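Local coordinates for protein succinylglutamate desuccinylase (Chromobacterium violaceum, PDB 1YW4) that probably hydrolyses N-succinyl-L-glutamate to succinate and L-glutamate with the help of one zinc ion per subunit, the last step of arginine degradation by the AST pathway, at residues K159-P164 with E186-H191; L257-Y262 with V324-R329. All coordinates share one frame; numbering follows the deposited sequence.

Contact 1: residues K159-P164 with E186-H191; sequences KFAIYP and EAVLLH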
ATOM      1  N   LYS A 159      -3.573 -20.294   9.388  1.00 23.52           N
ATOM      2  CA  LYS A 159      -4.500 -19.535  10.200  1.00 23.60           C
ATOM      3  C   LYS A 159      -4.320 -18.047   9.934  1.00 22.35           C
ATOM      4  O   LYS A 159      -3.207 -17.527  10.018  1.00 19.25           O
ATOM      5  CB  LYS A 159      -4.253 -19.861  11.672  1.00 24.77           C
ATOM      6  CG  LYS A 159      -4.432 -21.345  11.985  1.00 27.72           C
ATOM      7  CD  LYS A 159      -3.908 -21.700  13.360  1.00 32.27           C
ATOM      8  CE  LYS A 159      -2.408 -21.489  13.444  1.00 36.30           C
ATOM      9  NZ  LYS A 159      -1.879 -21.735  14.818  1.00 38.62           N
ATOM     10  N   PHE A 160      -5.407 -17.364   9.583  1.00 17.86           N
ATOM     11  CA  PHE A 160      -5.316 -15.938   9.327  1.00 16.92           C
ATOM     12  C   PHE A 160      -6.555 -15.186   9.787  1.00 17.01           C
ATOM     13  O   PHE A 160      -7.596 -15.783  10.065  1.00 15.48           O
ATOM     14  CB  PHE A 160      -5.007 -15.671   7.843  1.00 15.29           C
ATOM     15  CG  PHE A 160      -6.135 -16.000   6.895  1.00 16.13           C
ATOM     16  CD1 PHE A 160      -7.082 -15.040   6.561  1.00 15.91           C
ATOM     17  CD2 PHE A 160      -6.245 -17.275   6.331  1.00 16.31           C
ATOM     18  CE1 PHE A 160      -8.126 -15.342   5.682  1.00 15.56           C
ATOM     19  CE2 PHE A 160      -7.283 -17.586   5.456  1.00 12.70           C
ATOM     20  CZ  PHE A 160      -8.224 -16.619   5.131  1.00 16.79           C
ATOM     21  N   ALA A 161      -6.425 -13.871   9.897  1.00 17.36           N
ATOM     22  CA  ALA A 161      -7.531 -13.047  10.344  1.00 18.63           C
ATOM     23  C   ALA A 161      -7.906 -12.006   9.306  1.00 18.44           C
ATOM     24  O   ALA A 161      -7.093 -11.624   8.463  1.00 18.06           O
ATOM     25  CB  ALA A 161      -7.172 -12.362  11.658  1.00 16.80           C
ATOM     26  N   ILE A 162      -9.153 -11.559   9.384  1.00 18.36           N
ATOM     27  CA  ILE A 162      -9.670 -10.530   8.499  1.00 19.35           C
ATOM     28  C   ILE A 162     -10.004  -9.353   9.403  1.00 20.34           C
ATOM     29  O   ILE A 162     -10.782  -9.498  10.348  1.00 18.75           O
ATOM     30  CB  ILE A 162     -10.971 -10.967   7.801  1.00 20.03           C
ATOM     31  CG1 ILE A 162     -10.790 -12.344   7.151  1.00 22.10           C
ATOM     32  CG2 ILE A 162     -11.379  -9.915   6.789  1.00 18.58           C
ATOM     33  CD1 ILE A 162      -9.692 -12.420   6.116  1.00 24.68           C
ATOM     34  N   TYR A 163      -9.399  -8.202   9.126  1.00 21.00           N
ATOM     35  CA  TYR A 163      -9.628  -6.993   9.915  1.00 22.88           C
ATOM     36  C   TYR A 163     -10.644  -6.136   9.168  1.00 24.28           C
ATOM     37  O   TYR A 163     -10.372  -5.639   8.074  1.00 25.41           O
ATOM     38  CB  TYR A 163      -8.310  -6.226  10.084  1.00 24.15           C
ATOM     39  CG  TYR A 163      -8.184  -5.409  11.360  1.00 26.23           C
ATOM     40  CD1 TYR A 163      -6.976  -5.371  12.058  1.00 24.75           C
ATOM     41  CD2 TYR A 163      -9.254  -4.657  11.858  1.00 26.26           C
ATOM     42  CE1 TYR A 163      -6.827  -4.610  13.218  1.00 25.76           C
ATOM     43  CE2 TYR A 163      -9.116  -3.887  13.022  1.00 25.60           C
ATOM     44  CZ  TYR A 163      -7.900  -3.871  13.694  1.00 25.12           C
ATOM     45  OH  TYR A 163      -7.747  -3.126  14.837  1.00 24.88           O
ATOM     46  N   PRO A 164     -11.837  -5.957   9.750  1.00 24.44           N
ATOM     47  CA  PRO A 164     -12.897  -5.158   9.132  1.00 26.08           C
ATOM     48  C   PRO A 164     -12.480  -3.741   8.759  1.00 27.09           C
ATOM     49  O   PRO A 164     -11.553  -3.171   9.344  1.00 26.11           O
ATOM     50  CB  PRO A 164     -14.009  -5.184  10.184  1.00 25.12           C
ATOM     51  CG  PRO A 164     -13.258  -5.349  11.470  1.00 25.97           C
ATOM     52  CD  PRO A 164     -12.231  -6.388  11.099  1.00 24.20           C
ATOM     53  N   GLU A 186      -1.154 -16.244  11.197  1.00 23.03           N
ATOM     54  CA  GLU A 186       0.067 -16.065  10.426  1.00 24.41           C
ATOM     55  C   GLU A 186      -0.028 -14.928   9.416  1.00 23.85           C
ATOM     56  O   GLU A 186       0.954 -14.604   8.750  1.00 22.49           O
ATOM     57  CB  GLU A 186       0.408 -17.369   9.696  1.00 28.21           C
ATOM     58  CG  GLU A 186       0.365 -18.605  10.586  1.00 32.18           C
ATOM     59  CD  GLU A 186       0.587 -19.893   9.816  1.00 35.34           C
ATOM     60  OE1 GLU A 186       0.368 -20.979  10.396  1.00 38.88           O
ATOM     61  OE2 GLU A 186       0.985 -19.828   8.634  1.00 36.61           O
ATOM     62  N   ALA A 187      -1.209 -14.326   9.303  1.00 22.70           N
ATOM     63  CA  ALA A 187      -1.424 -13.230   8.366  1.00 22.43           C
ATOM     64  C   ALA A 187      -2.745 -12.524   8.640  1.00 21.67           C
ATOM     65  O   ALA A 187      -3.681 -13.125   9.171  1.00 19.81           O
ATOM     66  CB  ALA A 187      -1.403 -13.757   6.935  1.00 22.70           C
ATOM     67  N   VAL A 188      -2.816 -11.248   8.272  1.00 21.05           N
ATOM     68  CA  VAL A 188      -4.029 -10.466   8.477  1.00 19.19           C
ATOM     69  C   VAL A 188      -4.425  -9.706   7.214  1.00 20.11           C
ATOM     70  O   VAL A 188      -3.600  -9.041   6.589  1.00 17.99           O
ATOM     71  CB  VAL A 188      -3.859  -9.442   9.623  1.00 18.16           C
ATOM     72  CG1 VAL A 188      -5.184  -8.731   9.882  1.00 20.76           C
ATOM     73  CG2 VAL A 188      -3.377 -10.136  10.878  1.00 17.98           C
ATOM     74  N   LEU A 189      -5.688  -9.837   6.825  1.00 19.77           N
ATOM     75  CA  LEU A 189      -6.204  -9.126   5.663  1.00 20.86           C
ATOM     76  C   LEU A 189      -6.962  -7.918   6.218  1.00 21.52           C
ATOM     77  O   LEU A 189      -7.844  -8.071   7.062  1.00 18.29           O
ATOM     78  CB  LEU A 189      -7.163 -10.013   4.860  1.00 20.26           C
ATOM     79  CG  LEU A 189      -7.927  -9.322   3.726  1.00 20.44           C
ATOM     80  CD1 LEU A 189      -6.962  -8.950   2.604  1.00 22.07           C
ATOM     81  CD2 LEU A 189      -9.012 -10.252   3.189  1.00 22.01           C
ATOM     82  N   LEU A 190      -6.600  -6.725   5.761  1.00 23.58           N
ATOM     83  CA  LEU A 190      -7.251  -5.496   6.210  1.00 25.95           C
ATOM     84  C   LEU A 190      -8.268  -5.077   5.151  1.00 28.37           C
ATOM     85  O   LEU A 190      -7.899  -4.777   4.012  1.00 27.15           O
ATOM     86  CB  LEU A 190      -6.210  -4.387   6.382  1.00 27.74           C
ATOM     87  CG  LEU A 190      -4.855  -4.767   7.006  1.00 28.12           C
ATOM     88  CD1 LEU A 190      -3.878  -3.603   6.826  1.00 28.82           C
ATOM     89  CD2 LEU A 190      -5.020  -5.114   8.476  1.00 28.95           C
ATOM     90  N   HIS A 191      -9.545  -5.070   5.525  1.00 30.77           N
ATOM     91  CA  HIS A 191     -10.611  -4.682   4.604  1.00 32.27           C
ATOM     92  C   HIS A 191     -10.561  -3.184   4.334  1.00 33.17           C
ATOM     93  O   HIS A 191     -10.418  -2.384   5.256  1.00 33.30           O
ATOM     94  CB  HIS A 191     -11.975  -5.064   5.179  1.00 31.25           C
ATOM     95  CG  HIS A 191     -12.452  -6.418   4.751  1.00 33.58           C
ATOM     96  ND1 HIS A 191     -13.577  -7.013   5.281  1.00 34.17           N
ATOM     97  CD2 HIS A 191     -11.973  -7.281   3.823  1.00 33.37           C
ATOM     98  CE1 HIS A 191     -13.772  -8.182   4.698  1.00 34.48           C
ATOM     99  NE2 HIS A 191     -12.813  -8.370   3.809  1.00 34.50           N
TER
HETATM  100  O   HOH W   1      -9.301  -2.561   7.835  1.00 34.80           O
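Ile162 and Leu189 lie side by side and point the same way, with Ile162 CD1 3.7 Å from Leu189 CD2. The same CD1 sits at the edge of the Phe160 ring, in its plane. The other branch of Ile162 turns to His191. Ile162 CG2, anti to the backbone N, rests over one face of the imidazole, 3.7 Å from the centroid of the His191 ring and 16° off the normal, a CH-pi contact. Phe160, Ile162, Ala187 and Leu189 share this face of the sheet. On the other face Tyr163 CB meets Leu190 CD2 at 3.8 Å, and Val188 CG1 comes to the edge of the tyrosine ring. Tyr163 OH is hydrogen-bonded to Lys173 N.

Between the two faces runs the backbone pairing. Ala161 gives its N to Ala187 O and takes Leu189 N on its O at 2.8 Å. Tyr163 N reaches Leu189 O at 2.6 Å, and His191 N closes on Tyr163 O. At one end a water can donate to either Pro164 O or His191 O. At the other, Glu186 N donates to Lys159 O at 2.7 Å, while Lys159 NZ and Glu186 OE1 stay 5.0 Å apart. This is parallel beta pairing, regular from Ala161 to Tyr163 but irregular at its start, where buried Ala187 N has no partner. It belongs to the AspA/AstE catalytic domain, a fold related to the zinc exopeptidases.

Contact 2: residues L257-Y262 with V324-R329; sequences LFRAKY and VVEPAR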
ATOM      1  N   LEU A 257       0.702  -8.315   6.451  1.00 22.58           N
ATOM      2  CA  LEU A 257      -0.632  -7.756   6.284  1.00 21.92           C
ATOM      3  C   LEU A 257      -0.908  -7.588   4.793  1.00 22.89           C
ATOM      4  O   LEU A 257       0.016  -7.379   4.002  1.00 23.21           O
ATOM      5  CB  LEU A 257      -0.727  -6.393   6.973  1.00 22.88           C
ATOM      6  CG  LEU A 257      -0.274  -6.299   8.434  1.00 21.16           C
ATOM      7  CD1 LEU A 257      -0.290  -4.834   8.852  1.00 20.65           C
ATOM      8  CD2 LEU A 257      -1.181  -7.117   9.348  1.00 20.07           C
ATOM      9  N   PHE A 258      -2.179  -7.669   4.416  1.00 20.18           N
ATOM     10  CA  PHE A 258      -2.572  -7.528   3.022  1.00 21.17           C
ATOM     11  C   PHE A 258      -3.872  -6.744   2.869  1.00 21.14           C
ATOM     12  O   PHE A 258      -4.646  -6.604   3.811  1.00 21.91           O
ATOM     13  CB  PHE A 258      -2.752  -8.908   2.371  1.00 19.52           C
ATOM     14  CG  PHE A 258      -1.520  -9.780   2.421  1.00 19.76           C
ATOM     15  CD1 PHE A 258      -1.241 -10.564   3.540  1.00 21.55           C
ATOM     16  CD2 PHE A 258      -0.633  -9.809   1.348  1.00 20.27           C
ATOM     17  CE1 PHE A 258      -0.090 -11.371   3.593  1.00 21.71           C
ATOM     18  CE2 PHE A 258       0.519 -10.610   1.386  1.00 21.59           C
ATOM     19  CZ  PHE A 258       0.787 -11.389   2.511  1.00 19.08           C
ATOM     20  N   ARG A 259      -4.099  -6.228   1.669  1.00 22.09           N
ATOM     21  CA  ARG A 259      -5.317  -5.504   1.363  1.00 21.51           C
ATOM     22  C   ARG A 259      -5.662  -5.853  -0.076  1.00 22.23           C
ATOM     23  O   ARG A 259      -4.791  -6.250  -0.861  1.00 20.91           O
ATOM     24  CB  ARG A 259      -5.112  -3.991   1.508  1.00 23.10           C
ATOM     25  CG  ARG A 259      -4.197  -3.389   0.456  1.00 21.51           C
ATOM     26  CD  ARG A 259      -4.008  -1.899   0.662  1.00 23.68           C
ATOM     27  NE  ARG A 259      -3.266  -1.299  -0.444  1.00 22.58           N
ATOM     28  CZ  ARG A 259      -2.810  -0.050  -0.449  1.00 23.84           C
ATOM     29  NH1 ARG A 259      -3.017   0.737   0.599  1.00 23.55           N
ATOM     30  NH2 ARG A 259      -2.150   0.412  -1.504  1.00 20.33           N
ATOM     31  N   ALA A 260      -6.934  -5.724  -0.422  1.00 22.69           N
ATOM     32  CA  ALA A 260      -7.367  -6.017  -1.778  1.00 24.27           C
ATOM     33  C   ALA A 260      -6.743  -4.996  -2.721  1.00 26.62           C
ATOM     34  O   ALA A 260      -6.664  -3.811  -2.399  1.00 26.12           O
ATOM     35  CB  ALA A 260      -8.882  -5.949  -1.865  1.00 20.87           C
ATOM     36  N   LYS A 261      -6.289  -5.460  -3.878  1.00 28.87           N
ATOM     37  CA  LYS A 261      -5.698  -4.574  -4.872  1.00 31.22           C
ATOM     38  C   LYS A 261      -6.765  -4.315  -5.934  1.00 32.75           C
ATOM     39  O   LYS A 261      -7.020  -3.171  -6.302  1.00 33.69           O
ATOM     40  CB  LYS A 261      -4.466  -5.226  -5.504  1.00 31.00           C
ATOM     41  CG  LYS A 261      -3.730  -4.352  -6.511  1.00 30.70           C
ATOM     42  CD  LYS A 261      -2.507  -5.065  -7.069  1.00 29.40           C
ATOM     43  CE  LYS A 261      -1.834  -4.253  -8.172  1.00 30.35           C
ATOM     44  NZ  LYS A 261      -0.668  -4.974  -8.775  1.00 29.34           N
ATOM     45  N   TYR A 262      -7.386  -5.391  -6.410  1.00 33.63           N
ATOM     46  CA  TYR A 262      -8.444  -5.313  -7.415  1.00 35.10           C
ATOM     47  C   TYR A 262      -9.148  -6.667  -7.535  1.00 36.24           C
ATOM     48  O   TYR A 262      -8.571  -7.705  -7.204  1.00 35.20           O
ATOM     49  CB  TYR A 262      -7.881  -4.911  -8.785  1.00 33.15           C
ATOM     50  CG  TYR A 262      -6.914  -5.909  -9.393  1.00 33.22           C
ATOM     51  CD1 TYR A 262      -5.555  -5.873  -9.079  1.00 32.62           C
ATOM     52  CD2 TYR A 262      -7.361  -6.888 -10.288  1.00 32.35           C
ATOM     53  CE1 TYR A 262      -4.658  -6.783  -9.640  1.00 32.18           C
ATOM     54  CE2 TYR A 262      -6.474  -7.806 -10.855  1.00 31.95           C
ATOM     55  CZ  TYR A 262      -5.122  -7.744 -10.525  1.00 33.88           C
ATOM     56  OH  TYR A 262      -4.230  -8.636 -11.080  1.00 32.99           O
ATOM     57  N   VAL A 324      -7.358 -10.191  -5.971  1.00 30.62           N
ATOM     58  CA  VAL A 324      -5.909 -10.110  -5.956  1.00 27.85           C
ATOM     59  C   VAL A 324      -5.525  -9.163  -4.826  1.00 27.28           C
ATOM     60  O   VAL A 324      -5.930  -7.996  -4.811  1.00 26.93           O
ATOM     61  CB  VAL A 324      -5.365  -9.580  -7.301  1.00 27.32           C
ATOM     62  CG1 VAL A 324      -3.856  -9.390  -7.218  1.00 27.26           C
ATOM     63  CG2 VAL A 324      -5.709 -10.561  -8.419  1.00 25.19           C
ATOM     64  N   VAL A 325      -4.767  -9.677  -3.865  1.00 25.14           N
ATOM     65  CA  VAL A 325      -4.332  -8.870  -2.734  1.00 24.39           C
ATOM     66  C   VAL A 325      -2.857  -8.513  -2.876  1.00 23.92           C
ATOM     67  O   VAL A 325      -2.119  -9.165  -3.615  1.00 21.55           O
ATOM     68  CB  VAL A 325      -4.525  -9.619  -1.391  1.00 24.71           C
ATOM     69  CG1 VAL A 325      -5.999  -9.918  -1.161  1.00 23.40           C
ATOM     70  CG2 VAL A 325      -3.714 -10.911  -1.393  1.00 26.41           C
ATOM     71  N   GLU A 326      -2.449  -7.469  -2.157  1.00 25.13           N
ATOM     72  CA  GLU A 326      -1.069  -6.985  -2.150  1.00 23.56           C
ATOM     73  C   GLU A 326      -0.658  -6.672  -0.715  1.00 22.62           C
ATOM     74  O   GLU A 326      -1.501  -6.421   0.144  1.00 22.76           O
ATOM     75  CB  GLU A 326      -0.953  -5.711  -2.987  1.00 23.76           C
ATOM     76  CG  GLU A 326      -1.841  -4.585  -2.478  1.00 22.20           C
ATOM     77  CD  GLU A 326      -1.681  -3.303  -3.265  1.00 23.18           C
ATOM     78  OE1 GLU A 326      -2.344  -2.316  -2.900  1.00 24.18           O
ATOM     79  OE2 GLU A 326      -0.900  -3.284  -4.238  1.00 23.03           O
ATOM     80  N   PRO A 327       0.653  -6.672  -0.440  1.00 23.85           N
ATOM     81  CA  PRO A 327       1.170  -6.383   0.900  1.00 24.81           C
ATOM     82  C   PRO A 327       0.635  -5.053   1.431  1.00 26.97           C
ATOM     83  O   PRO A 327       0.452  -4.100   0.673  1.00 27.06           O
ATOM     84  CB  PRO A 327       2.685  -6.347   0.683  1.00 24.41           C
ATOM     85  CG  PRO A 327       2.890  -7.336  -0.438  1.00 22.39           C
ATOM     86  CD  PRO A 327       1.750  -6.989  -1.375  1.00 24.33           C
ATOM     87  N   ALA A 328       0.375  -5.001   2.730  1.00 28.65           N
ATOM     88  CA  ALA A 328      -0.132  -3.789   3.359  1.00 31.34           C
ATOM     89  C   ALA A 328       0.793  -3.411   4.504  1.00 31.68           C
ATOM     90  O   ALA A 328       1.175  -4.257   5.310  1.00 32.56           O
ATOM     91  CB  ALA A 328      -1.554  -4.008   3.878  1.00 30.60           C
ATOM     92  N   ARG A 329       1.156  -2.138   4.562  1.00 33.61           N
ATOM     93  CA  ARG A 329       2.046  -1.649   5.604  1.00 34.61           C
ATOM     94  C   ARG A 329       1.288  -0.708   6.532  1.00 35.23           C
ATOM     95  O   ARG A 329       0.440   0.060   6.085  1.00 34.73           O
ATOM     96  CB  ARG A 329       3.232  -0.910   4.971  1.00 35.16           C
ATOM     97  CG  ARG A 329       4.046  -1.736   3.971  1.00 35.64           C
ATOM     98  CD  ARG A 329       4.804  -2.873   4.643  1.00 37.09           C
ATOM     99  NE  ARG A 329       5.788  -2.398   5.615  1.00 37.81           N
ATOM    100  CZ  ARG A 329       6.895  -1.727   5.305  1.00 38.36           C
ATOM    101  NH1 ARG A 329       7.177  -1.439   4.042  1.00 37.60           N
ATOM    102  NH2 ARG A 329       7.725  -1.338   6.263  1.00 38.61           N
TER
HETATM  103  O   HOH W   2       2.800  -6.591   5.740  1.00 30.23           O
HETATM  104  O   HOH W   3       0.886  -4.514  -5.963  1.00 29.85           O
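Arg259 and Glu326 form a salt bridge across the strand pair. Arg259 NE lies 2.8 Å from Glu326 OE1, and Arg259 NH2 reaches the same oxygen at 3.1 Å. OE1 thus takes two N-H groups. It lies in the guanidinium plane, at its edge, and both nitrogens approach from one face of the carboxylate, whose plane is turned 37° from the guanidinium. NE comes on the anti side and NH2 on the syn side. NH2 also makes a salt bridge to Glu326 of the second subunit, so the pair belongs to the dimer interface.

The extended Lys261 chain crosses Glu326 at about a right angle, with CD 3.7 Å from Glu326 OE2. A water accepts a weak bond from Lys261 NZ and donates to OE2. Further along, Val324 CB lies over one face of the Tyr262 ring, a CH-pi contact, and Val324 CG2 is 3.6 Å from Tyr262 CZ. Tyr262 CG stands between its own backbone N and carbonyl carbon (chi1 64°), and the ring beyond it lies with that face against the valine.

The backbone sets these positions. Arg259 and Glu326 are a hydrogen-bonded antiparallel pair, each donating its N to the other's O. Val324 O takes Lys261 N at 2.7 Å and, weakly, Tyr262 N at 3.4 Å. Val324 N returns a bond to Tyr262 O. At the far end Ala328 N meets Leu257 O from above the carbonyl plane, and a water joins Leu257 N to Ala328 O. Lys261 and Tyr262 both face Val324, which makes a classic beta bulge in an antiparallel pair of the AstE/AspA barrel-sandwich hybrid domain.

In the fold
Contact 1 lies in the catalytic domain and contact 2 in the hybrid domain, yet strands 187-190 and 257-265 lie next to each other as parallel neighbours. The centres of contacts 1 and 2 are about 11 Å apart. Leu190 N is 2.8 Å from Phe258 O and Val188 O is 2.9 Å from Phe258 N, both probable hydrogen bonds. Val188 CB also packs on Leu257 CD2. Contact 1 is the one near the catalytic centre. The side chain of Phe160 comes within about 4 Å of that of Glu214, the predicted active-site residue, and that of Ile162 within about 9 Å of the zinc ion. Contact 2 lies away from these sites and instead reaches the second subunit.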